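Iron-sulfur cluster assembly scaffold protein NifU (Fervidobacterium islandicum, PDB 6A6F) probably serves as a zinc-binding, SufU-type scaffold or sulfur-transfer protein in the SUF pathway of iron-sulfur cluster assembly. Local coordinates at residues I109-V114 with K122-P127. Residues are numbered along the deposited sequence; the frame is centred on the assembly and turned at random.
With ZN (zinc ion), chain G.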
# COMPACT_ATOMS: atom_id res chain seq x y z
N ILE A 109 8.89 9.51 -16.49
CA ILE A 109 8.18 9.13 -17.72
C ILE A 109 7.53 7.74 -17.64
O ILE A 109 6.59 7.45 -18.38
CB ILE A 109 9.10 9.21 -18.97
CG1 ILE A 109 8.27 9.28 -20.24
CG2 ILE A 109 10.05 8.06 -19.09
CD1 ILE A 109 7.56 10.59 -20.40
N ASN A 110 7.98 6.90 -16.71
CA ASN A 110 7.36 5.59 -16.55
C ASN A 110 5.88 5.66 -16.11
O ASN A 110 5.16 4.73 -16.32
CB ASN A 110 8.26 4.72 -15.68
CG ASN A 110 9.54 4.34 -16.39
OD1 ASN A 110 9.47 3.85 -17.49
ND2 ASN A 110 10.70 4.64 -15.82
N PHE A 111 5.42 6.81 -15.62
CA PHE A 111 4.05 6.99 -15.26
C PHE A 111 3.13 7.55 -16.37
O PHE A 111 1.96 7.78 -16.11
CB PHE A 111 3.99 7.96 -14.07
CG PHE A 111 4.65 7.41 -12.83
CD1 PHE A 111 3.95 6.57 -11.99
CD2 PHE A 111 5.96 7.73 -12.53
CE1 PHE A 111 4.52 6.05 -10.86
CE2 PHE A 111 6.56 7.21 -11.38
CZ PHE A 111 5.84 6.36 -10.55
N TYR A 112 3.68 7.79 -17.56
CA TYR A 112 2.95 8.35 -18.70
C TYR A 112 1.57 7.74 -18.85
O TYR A 112 0.61 8.44 -18.96
CB TYR A 112 3.76 8.14 -20.00
CG TYR A 112 3.13 8.76 -21.21
CD1 TYR A 112 3.30 10.10 -21.47
CD2 TYR A 112 2.31 8.02 -22.06
CE1 TYR A 112 2.72 10.69 -22.57
CE2 TYR A 112 1.72 8.60 -23.17
CZ TYR A 112 1.94 9.93 -23.42
OH TYR A 112 1.35 10.53 -24.48
N ASP A 113 1.49 6.44 -18.79
CA ASP A 113 0.21 5.75 -19.00
C ASP A 113 -0.90 6.07 -18.01
O ASP A 113 -2.09 5.86 -18.29
CB ASP A 113 0.40 4.26 -18.94
CG ASP A 113 0.40 3.65 -20.29
OD1 ASP A 113 -0.69 3.67 -20.93
OD2 ASP A 113 1.48 3.15 -20.71
N VAL A 114 -0.52 6.56 -16.85
CA VAL A 114 -1.51 6.86 -15.84
C VAL A 114 -2.48 7.93 -16.30
O VAL A 114 -3.64 7.98 -15.84
CB VAL A 114 -0.78 7.25 -14.53
CG1 VAL A 114 -1.78 7.71 -13.48
CG2 VAL A 114 0.04 6.06 -14.05
N LYS A 122 -4.84 11.60 -9.92
CA LYS A 122 -4.73 12.20 -8.61
C LYS A 122 -3.78 11.48 -7.66
O LYS A 122 -3.20 12.13 -6.81
CB LYS A 122 -6.10 12.27 -7.94
CG LYS A 122 -6.92 13.45 -8.43
CD LYS A 122 -8.00 13.05 -9.42
CE LYS A 122 -9.31 13.75 -9.07
NZ LYS A 122 -9.61 13.34 -7.68
N CYS A 123 -3.69 10.16 -7.79
CA CYS A 123 -2.77 9.32 -7.06
C CYS A 123 -1.32 9.64 -7.46
O CYS A 123 -0.49 9.87 -6.61
CB CYS A 123 -3.08 7.83 -7.28
SG CYS A 123 -4.85 7.41 -7.02
N PHE A 124 -1.04 9.65 -8.76
CA PHE A 124 0.23 10.09 -9.26
C PHE A 124 0.64 11.49 -8.79
O PHE A 124 1.81 11.72 -8.39
CB PHE A 124 0.24 10.13 -10.77
CG PHE A 124 1.49 10.70 -11.33
CD1 PHE A 124 2.68 10.02 -11.20
CD2 PHE A 124 1.49 11.93 -11.94
CE1 PHE A 124 3.87 10.56 -11.72
CE2 PHE A 124 2.66 12.48 -12.44
CZ PHE A 124 3.86 11.79 -12.33
N LEU A 125 -0.29 12.43 -8.86
CA LEU A 125 -0.00 13.81 -8.55
C LEU A 125 0.06 14.16 -7.08
O LEU A 125 0.58 15.22 -6.76
CB LEU A 125 -0.98 14.76 -9.24
CG LEU A 125 -0.74 14.94 -10.74
CD1 LEU A 125 -1.83 15.84 -11.28
CD2 LEU A 125 0.63 15.51 -11.04
N LEU A 126 -0.47 13.30 -6.20
CA LEU A 126 -0.53 13.62 -4.79
C LEU A 126 0.85 14.06 -4.20
O LEU A 126 0.95 15.15 -3.64
CB LEU A 126 -1.10 12.44 -3.98
CG LEU A 126 -1.07 12.65 -2.46
CD1 LEU A 126 -1.90 13.87 -2.10
CD2 LEU A 126 -1.56 11.43 -1.72
N PRO A 127 1.92 13.23 -4.34
CA PRO A 127 3.21 13.71 -3.81
C PRO A 127 3.68 14.98 -4.45
O PRO A 127 4.31 15.78 -3.77
CB PRO A 127 4.18 12.59 -4.13
CG PRO A 127 3.46 11.79 -5.17
CD PRO A 127 2.03 11.88 -4.87
ZN ZN G . -4.60 6.21 -5.03
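Phe124 brings ring atoms CD1 and CE1 against the root of the Phe111 side chain, and its CE1 comes within 3.4 Å of Phe111 CG. The same CE1 is 3.5 Å from Phe111 CB, so the closest touch is where the Phe111 ring joins its stem, with Phe111 CD1 and CD2 also in range of the Phe124 ring. The two ring planes are inclined at 41° with centroids 5.1 Å apart, an oblique aromatic pair. With CG anti to the backbone N (chi1 174°), the Phe124 ring reaches from helix 118-135 toward the 3-10 segment 109-114. Three residues after Phe111, Val114 rests its CG1 at 4.2 Å from Phe124 CB, a looser touch near the helix backbone. Ala91 and Met95 of helix 81-95 also pack on Phe124, while Val71 and Ile10 line Phe111, so the pair sits where several helices of the NifU-like domain converge. An alanine in place of Phe111 would keep CB but would probably leave CD1 and CE1 of Phe124 without the ring they rest on and open a gap beside Val71. Cys123, next to Phe124 on the helix, binds zinc through its SG at 2.3 Å, together with Cys37, Asp39 and Cys62. No hydrogen bond crosses between the segments: van der Waals contact among buried apolar groups joins the 3-10 turn to the helix that supplies a zinc ligand.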